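Local atomic coordinates of putative aldehyde dehydrogenase AldY (Bacillus subtilis, PDB entry 4DNG), a protein that probably oxidises aldehydes to carboxylates with NAD+ as cofactor and may help protect cells against stress from ethanol and related compounds. Residues A[293-298]-A[387-392]; A[258-263]-A[288-293]. One frame throughout, in Å; residues are numbered along the deposited sequence.

In the fold
Contacts 1 and 2 are adjacent strand pairings of one sheet in the catalytic domain of the aldehyde dehydrogenase fold. Strand 290-296 is common to both: contact 2 pairs its start with strand 258-262, contact 1 its end with strand 386-392, and I293 serves in each. Both are largely buried, but K391 and Q297 bring contact 1 to the surface at the far end. Contact 1 is a parallel ladder of four regular backbone hydrogen bonds and a weak one, with aliphatic packing. In contact 2 two backbone hydrogen bonds cross, one of them weak; it mixes asparagine amides, an arginine and an aromatic ring, and comes close to the predicted active-site E253 at M288. Their centres are about 9 Å apart, and I294 N probably hydrogen-bonds F260 O between them.

Contact 1: residues A[293-298]-A[387-392]; sequences IIVHQD and ATIIKA
I293 lies alongside I389, pointing the same way, and its CD1 meets CD1 of I389 at 4.0 Å. On the same face V295 sets CG2 against CG2 of I389 at 4.1 Å; with its chi1 at -178°, CG1 is the branch anti to the backbone N and CG2 is the one beside it. Helix 297-313 covers this face through F303 and Y300. The opposite face carries I294, I390 and A392 beneath helix 395-403, where I294 CG2 touches A392 CB at 4.1 Å. Between the faces runs a parallel ladder of backbone hydrogen bonds: I293 N to T388 O at 2.7 Å, then I390 N to I293 O and V295 N to I390 O. A392 N to V295 O follows, with the donor 47° above the carbonyl plane. Past the strand end, Q297 N reaches A392 O weakly, and H296 caps helix 297-313 through a weak bond from D298 N to ND1. K391 CE rests 3.9 Å from Q297 CB, while the amine makes a cation-pi contact with Y300. Isoleucine, valine and alanine packing flanks the ladder, whose polar N and O atoms are largely paired with each other in a buried setting; the charged K391 and D298 lie toward the C-terminal end.

Contact 2: residues A[258-263]-A[288-293]; sequences NPFAVL and MIINRI
This contact joins the two parallel, adjacent strands of a beta-alpha-beta crossover in the catalytic domain: strand 258-262 leads through helix 268-281 to strand 290-296, which starts just after the predicted active-site C287. N291 N gives a weak hydrogen bond to N258 O at 3.4 Å; the other backbone hydrogen bond, not a weak one, runs from F260 N to R292 O at 3.3 Å, in the carbonyl plane. N258 CB sits 3.1 Å from I289 O, and its amide reaches back toward M288, whose side chain is about 6 Å from that of the predicted catalytic E253. N291 ND2 also gives a weak bond to G256 O. F260 packs against I290 and I293: its CG lies anti to the backbone N (chi1 -165°), its side chain and that of I290 cross obliquely with CB 3.7 Å from I290 CG2, and it runs beside I293, with CD2 3.9 Å from CG2 of I293. The ring also meets F414 of strand 410-414. On the other face P259 CB lies over one face of the R292 guanidinium, offset toward the rim, 4.0 Å from NH1. That group is held mainly by NH2 to M401 O and NE to N257 OD1, with weaker bonds to A402 O and N373 OD1. The arginine's buried charge is thus met by backbone and side-chain oxygens, which probably offsets its cost, while the face around F260 is apolar.

Contact 1: residues A[293-298]-A[387-392]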
ATOM      1  N   ILE A 293      12.885  18.244  21.430  1.00 78.71           N
ATOM      2  CA  ILE A 293      13.512  19.379  20.799  1.00 73.18           C
ATOM      3  C   ILE A 293      15.004  19.178  20.990  1.00 76.60           C
ATOM      4  O   ILE A 293      15.492  19.025  22.113  1.00 73.41           O
ATOM      5  CB  ILE A 293      13.039  20.715  21.421  1.00 71.09           C
ATOM      6  CG1 ILE A 293      11.538  20.920  21.184  1.00 68.04           C
ATOM      7  CG2 ILE A 293      13.818  21.888  20.844  1.00 72.45           C
ATOM      8  CD1 ILE A 293      10.885  21.931  22.111  1.00 64.50           C
ATOM      9  N   ILE A 294      15.710  19.146  19.867  1.00 76.18           N
ATOM     10  CA  ILE A 294      17.123  18.852  19.847  1.00 84.17           C
ATOM     11  C   ILE A 294      17.838  20.140  19.475  1.00 84.90           C
ATOM     12  O   ILE A 294      17.536  20.754  18.450  1.00 85.12           O
ATOM     13  CB  ILE A 294      17.427  17.740  18.827  1.00 82.73           C
ATOM     14  CG1 ILE A 294      16.500  16.538  19.074  1.00 83.58           C
ATOM     15  CG2 ILE A 294      18.895  17.351  18.885  1.00 73.76           C
ATOM     16  CD1 ILE A 294      16.215  15.700  17.848  1.00 83.40           C
ATOM     17  N   VAL A 295      18.763  20.557  20.332  1.00 77.98           N
ATOM     18  CA  VAL A 295      19.421  21.832  20.175  1.00 78.86           C
ATOM     19  C   VAL A 295      20.933  21.677  20.331  1.00 86.09           C
ATOM     20  O   VAL A 295      21.410  21.176  21.362  1.00 90.92           O
ATOM     21  CB  VAL A 295      18.887  22.864  21.184  1.00 79.23           C
ATOM     22  CG1 VAL A 295      19.552  24.214  20.966  1.00 77.06           C
ATOM     23  CG2 VAL A 295      17.378  23.004  21.056  1.00 81.87           C
ATOM     24  N   HIS A 296      21.661  22.108  19.295  1.00 79.60           N
ATOM     25  CA  HIS A 296      23.137  22.164  19.281  1.00 85.17           C
ATOM     26  C   HIS A 296      23.689  22.852  20.496  1.00 90.57           C
ATOM     27  O   HIS A 296      23.043  23.757  21.046  1.00 95.36           O
ATOM     28  CB  HIS A 296      23.629  22.887  18.024  1.00 82.26           C
ATOM     29  CG  HIS A 296      25.120  22.782  17.802  1.00 86.45           C
ATOM     30  ND1 HIS A 296      25.998  23.672  18.316  1.00 89.19           N
ATOM     31  CD2 HIS A 296      25.877  21.851  17.088  1.00 87.05           C
ATOM     32  CE1 HIS A 296      27.248  23.327  17.954  1.00 87.41           C
ATOM     33  NE2 HIS A 296      27.171  22.213  17.204  1.00 88.45           N
ATOM     34  N   GLN A 297      24.898  22.444  20.896  1.00 85.66           N
ATOM     35  CA  GLN A 297      25.535  22.907  22.143  1.00 87.31           C
ATOM     36  C   GLN A 297      25.778  24.422  22.303  1.00 89.26           C
ATOM     37  O   GLN A 297      25.442  24.982  23.347  1.00 88.81           O
ATOM     38  CB  GLN A 297      26.821  22.110  22.440  1.00 90.39           C
ATOM     39  CG  GLN A 297      27.927  22.222  21.389  1.00 91.78           C
ATOM     40  CD  GLN A 297      29.235  21.571  21.821  1.00 95.60           C
ATOM     41  OE1 GLN A 297      29.266  20.418  22.262  1.00 93.70           O
ATOM     42  NE2 GLN A 297      30.328  22.308  21.681  1.00104.04           N
ATOM     43  N   ASP A 298      26.352  25.079  21.291  1.00 95.05           N
ATOM     44  CA  ASP A 298      26.763  26.495  21.417  1.00100.67           C
ATOM     45  C   ASP A 298      25.576  27.466  21.526  1.00 99.29           C
ATOM     46  O   ASP A 298      25.774  28.660  21.736  1.00107.60           O
ATOM     47  CB  ASP A 298      27.685  26.952  20.260  1.00102.28           C
ATOM     48  CG  ASP A 298      28.888  26.035  20.039  1.00103.77           C
ATOM     49  OD1 ASP A 298      29.466  25.525  21.026  1.00104.62           O
ATOM     50  OD2 ASP A 298      29.262  25.835  18.857  1.00103.19           O
ATOM     51  N   ALA A 387       7.369  19.370  27.088  1.00 74.74           N
ATOM     52  CA  ALA A 387       8.477  19.540  26.150  1.00 78.98           C
ATOM     53  C   ALA A 387       9.731  18.907  26.732  1.00 74.79           C
ATOM     54  O   ALA A 387       9.912  18.885  27.951  1.00 71.10           O
ATOM     55  CB  ALA A 387       8.718  21.016  25.841  1.00 74.60           C
ATOM     56  N   THR A 388      10.576  18.381  25.849  1.00 72.13           N
ATOM     57  CA  THR A 388      11.829  17.750  26.241  1.00 75.74           C
ATOM     58  C   THR A 388      12.967  18.293  25.355  1.00 77.01           C
ATOM     59  O   THR A 388      12.909  18.219  24.121  1.00 75.22           O
ATOM     60  CB  THR A 388      11.738  16.207  26.157  1.00 76.76           C
ATOM     61  OG1 THR A 388      10.589  15.745  26.881  1.00 83.43           O
ATOM     62  CG2 THR A 388      12.979  15.555  26.734  1.00 72.05           C
ATOM     63  N   ILE A 389      13.986  18.856  25.996  1.00 74.98           N
ATOM     64  CA  ILE A 389      15.086  19.475  25.273  1.00 77.82           C
ATOM     65  C   ILE A 389      16.310  18.596  25.425  1.00 82.61           C
ATOM     66  O   ILE A 389      16.673  18.193  26.542  1.00 82.76           O
ATOM     67  CB  ILE A 389      15.418  20.889  25.787  1.00 84.30           C
ATOM     68  CG1 ILE A 389      14.144  21.657  26.228  1.00 92.60           C
ATOM     69  CG2 ILE A 389      16.275  21.635  24.770  1.00 83.92           C
ATOM     70  CD1 ILE A 389      13.430  22.470  25.161  1.00 94.80           C
ATOM     71  N   ILE A 390      16.928  18.306  24.285  1.00 81.02           N
ATOM     72  CA  ILE A 390      18.069  17.420  24.207  1.00 84.19           C
ATOM     73  C   ILE A 390      19.294  18.146  23.648  1.00 82.61           C
ATOM     74  O   ILE A 390      19.210  18.857  22.648  1.00 77.94           O
ATOM     75  CB  ILE A 390      17.739  16.185  23.340  1.00 87.39           C
ATOM     76  CG1 ILE A 390      16.624  15.380  24.012  1.00 82.59           C
ATOM     77  CG2 ILE A 390      18.993  15.329  23.078  1.00 79.18           C
ATOM     78  CD1 ILE A 390      15.772  14.592  23.045  1.00 79.63           C
ATOM     79  N   LYS A 391      20.426  17.941  24.315  1.00 87.37           N
ATOM     80  CA  LYS A 391      21.706  18.501  23.925  1.00 89.48           C
ATOM     81  C   LYS A 391      22.338  17.678  22.797  1.00 87.41           C
ATOM     82  O   LYS A 391      22.381  16.451  22.872  1.00 84.89           O
ATOM     83  CB  LYS A 391      22.633  18.514  25.149  1.00 89.76           C
ATOM     84  CG  LYS A 391      23.934  19.293  24.999  1.00 95.79           C
ATOM     85  CD  LYS A 391      23.692  20.790  25.106  1.00102.40           C
ATOM     86  CE  LYS A 391      24.836  21.529  25.779  1.00106.40           C
ATOM     87  NZ  LYS A 391      24.728  21.480  27.265  1.00109.14           N
ATOM     88  N   ALA A 392      22.822  18.366  21.762  1.00 87.71           N
ATOM     89  CA  ALA A 392      23.650  17.763  20.702  1.00 84.28           C
ATOM     90  C   ALA A 392      25.035  18.433  20.650  1.00 82.95           C
ATOM     91  O   ALA A 392      25.143  19.667  20.721  1.00 83.42           O
ATOM     92  CB  ALA A 392      22.951  17.859  19.344  1.00 80.96           C
TER

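Contact 2: residues A[258-263]-A[288-293]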
ATOM      1  N   ASN A 258       7.912  13.459  16.458  1.00 79.34           N
ATOM      2  CA  ASN A 258       8.520  14.448  15.555  1.00 77.87           C
ATOM      3  C   ASN A 258       9.648  15.282  16.159  1.00 86.84           C
ATOM      4  O   ASN A 258       9.453  15.997  17.154  1.00 96.82           O
ATOM      5  CB  ASN A 258       7.460  15.361  14.953  1.00 82.50           C
ATOM      6  CG  ASN A 258       6.359  14.585  14.274  1.00 81.96           C
ATOM      7  OD1 ASN A 258       6.563  13.450  13.850  1.00 79.41           O
ATOM      8  ND2 ASN A 258       5.186  15.188  14.169  1.00 87.39           N
ATOM      9  N   PRO A 259      10.840  15.188  15.556  1.00 82.10           N
ATOM     10  CA  PRO A 259      11.968  15.929  16.083  1.00 78.04           C
ATOM     11  C   PRO A 259      11.981  17.361  15.555  1.00 76.08           C
ATOM     12  O   PRO A 259      11.616  17.622  14.408  1.00 70.46           O
ATOM     13  CB  PRO A 259      13.165  15.149  15.553  1.00 79.44           C
ATOM     14  CG  PRO A 259      12.690  14.594  14.234  1.00 79.41           C
ATOM     15  CD  PRO A 259      11.196  14.408  14.349  1.00 76.74           C
ATOM     16  N   PHE A 260      12.408  18.264  16.420  1.00 80.45           N
ATOM     17  CA  PHE A 260      12.640  19.648  16.104  1.00 76.93           C
ATOM     18  C   PHE A 260      14.137  19.787  16.326  1.00 75.25           C
ATOM     19  O   PHE A 260      14.613  19.671  17.461  1.00 78.97           O
ATOM     20  CB  PHE A 260      11.872  20.486  17.130  1.00 83.53           C
ATOM     21  CG  PHE A 260      11.705  21.932  16.771  1.00 87.23           C
ATOM     22  CD1 PHE A 260      10.674  22.341  15.927  1.00 86.88           C
ATOM     23  CD2 PHE A 260      12.528  22.895  17.336  1.00 91.82           C
ATOM     24  CE1 PHE A 260      10.500  23.680  15.607  1.00 84.73           C
ATOM     25  CE2 PHE A 260      12.352  24.242  17.032  1.00 93.45           C
ATOM     26  CZ  PHE A 260      11.337  24.633  16.168  1.00 92.34           C
ATOM     27  N   ALA A 261      14.892  19.966  15.246  1.00 74.32           N
ATOM     28  CA  ALA A 261      16.341  20.164  15.380  1.00 73.42           C
ATOM     29  C   ALA A 261      16.727  21.614  15.158  1.00 78.42           C
ATOM     30  O   ALA A 261      16.305  22.228  14.184  1.00 80.59           O
ATOM     31  CB  ALA A 261      17.130  19.245  14.452  1.00 66.03           C
ATOM     32  N   VAL A 262      17.550  22.133  16.068  1.00 82.92           N
ATOM     33  CA  VAL A 262      17.977  23.530  16.086  1.00 86.83           C
ATOM     34  C   VAL A 262      19.502  23.567  16.023  1.00 90.78           C
ATOM     35  O   VAL A 262      20.197  23.358  17.029  1.00 91.63           O
ATOM     36  CB  VAL A 262      17.464  24.246  17.361  1.00 82.22           C
ATOM     37  CG1 VAL A 262      18.080  25.638  17.506  1.00 80.31           C
ATOM     38  CG2 VAL A 262      15.948  24.320  17.362  1.00 72.30           C
ATOM     39  N   LEU A 263      20.014  23.832  14.826  1.00 88.81           N
ATOM     40  CA  LEU A 263      21.429  23.663  14.543  1.00 84.05           C
ATOM     41  C   LEU A 263      22.237  24.883  14.973  1.00 89.71           C
ATOM     42  O   LEU A 263      21.667  25.936  15.272  1.00 93.30           O
ATOM     43  CB  LEU A 263      21.640  23.356  13.053  1.00 85.70           C
ATOM     44  CG  LEU A 263      20.827  22.259  12.346  1.00 80.03           C
ATOM     45  CD1 LEU A 263      21.490  21.912  11.017  1.00 81.48           C
ATOM     46  CD2 LEU A 263      20.656  21.006  13.192  1.00 77.03           C
ATOM     47  N   MET A 288       2.251  16.790  13.267  1.00 94.12           N
ATOM     48  CA  MET A 288       3.189  17.908  13.387  1.00114.77           C
ATOM     49  C   MET A 288       3.609  18.136  14.849  1.00112.90           C
ATOM     50  O   MET A 288       4.227  19.157  15.184  1.00114.79           O
ATOM     51  CB  MET A 288       2.586  19.190  12.784  1.00142.10           C
ATOM     52  CG  MET A 288       1.579  18.986  11.648  1.00156.22           C
ATOM     53  SD  MET A 288       2.197  18.149  10.169  1.00161.66           S
ATOM     54  CE  MET A 288       2.995  19.490   9.284  1.00153.52           C
ATOM     55  N   ILE A 289       3.286  17.160  15.699  1.00107.21           N
ATOM     56  CA  ILE A 289       3.481  17.245  17.150  1.00104.45           C
ATOM     57  C   ILE A 289       4.955  17.174  17.539  1.00 97.44           C
ATOM     58  O   ILE A 289       5.624  16.161  17.323  1.00 86.14           O
ATOM     59  CB  ILE A 289       2.693  16.143  17.906  1.00103.03           C
ATOM     60  CG1 ILE A 289       1.198  16.194  17.533  1.00101.45           C
ATOM     61  CG2 ILE A 289       2.917  16.255  19.420  1.00 91.40           C
ATOM     62  CD1 ILE A 289       0.540  14.834  17.413  1.00 95.37           C
ATOM     63  N   ILE A 290       5.440  18.262  18.125  1.00 92.53           N
ATOM     64  CA  ILE A 290       6.817  18.347  18.558  1.00 89.73           C
ATOM     65  C   ILE A 290       6.948  17.680  19.912  1.00 92.79           C
ATOM     66  O   ILE A 290       6.422  18.170  20.916  1.00 91.30           O
ATOM     67  CB  ILE A 290       7.288  19.803  18.607  1.00 93.08           C
ATOM     68  CG1 ILE A 290       7.101  20.439  17.228  1.00 98.63           C
ATOM     69  CG2 ILE A 290       8.744  19.868  19.046  1.00 90.39           C
ATOM     70  CD1 ILE A 290       6.808  21.922  17.257  1.00102.69           C
ATOM     71  N   ASN A 291       7.634  16.542  19.919  1.00101.67           N
ATOM     72  CA  ASN A 291       7.749  15.720  21.120  1.00113.39           C
ATOM     73  C   ASN A 291       9.010  16.064  21.876  1.00104.01           C
ATOM     74  O   ASN A 291       8.985  16.358  23.076  1.00104.69           O
ATOM     75  CB  ASN A 291       7.739  14.230  20.754  1.00130.95           C
ATOM     76  CG  ASN A 291       6.392  13.765  20.224  1.00136.59           C
ATOM     77  OD1 ASN A 291       5.603  13.160  20.952  1.00140.89           O
ATOM     78  ND2 ASN A 291       6.117  14.057  18.957  1.00125.57           N
ATOM     79  N   ARG A 292      10.110  16.035  21.139  1.00 93.99           N
ATOM     80  CA  ARG A 292      11.400  16.365  21.673  1.00 88.13           C
ATOM     81  C   ARG A 292      12.099  17.392  20.777  1.00 82.80           C
ATOM     82  O   ARG A 292      11.921  17.416  19.546  1.00 68.36           O
ATOM     83  CB  ARG A 292      12.238  15.095  21.856  1.00 86.55           C
ATOM     84  CG  ARG A 292      12.737  14.472  20.573  1.00 78.61           C
ATOM     85  CD  ARG A 292      13.002  12.975  20.717  1.00 84.10           C
ATOM     86  NE  ARG A 292      12.718  12.301  19.448  1.00 77.57           N
ATOM     87  CZ  ARG A 292      13.582  12.168  18.446  1.00 76.59           C
ATOM     88  NH1 ARG A 292      13.201  11.569  17.331  1.00 82.43           N
ATOM     89  NH2 ARG A 292      14.822  12.621  18.552  1.00 76.25           N
ATOM     90  N   ILE A 293      12.885  18.244  21.430  1.00 78.71           N
ATOM     91  CA  ILE A 293      13.512  19.379  20.799  1.00 73.18           C
ATOM     92  C   ILE A 293      15.004  19.178  20.990  1.00 76.60           C
ATOM     93  O   ILE A 293      15.492  19.025  22.113  1.00 73.41           O
ATOM     94  CB  ILE A 293      13.039  20.715  21.421  1.00 71.09           C
ATOM     95  CG1 ILE A 293      11.538  20.920  21.184  1.00 68.04           C
ATOM     96  CG2 ILE A 293      13.818  21.888  20.844  1.00 72.45           C
ATOM     97  CD1 ILE A 293      10.885  21.931  22.111  1.00 64.50           C
TER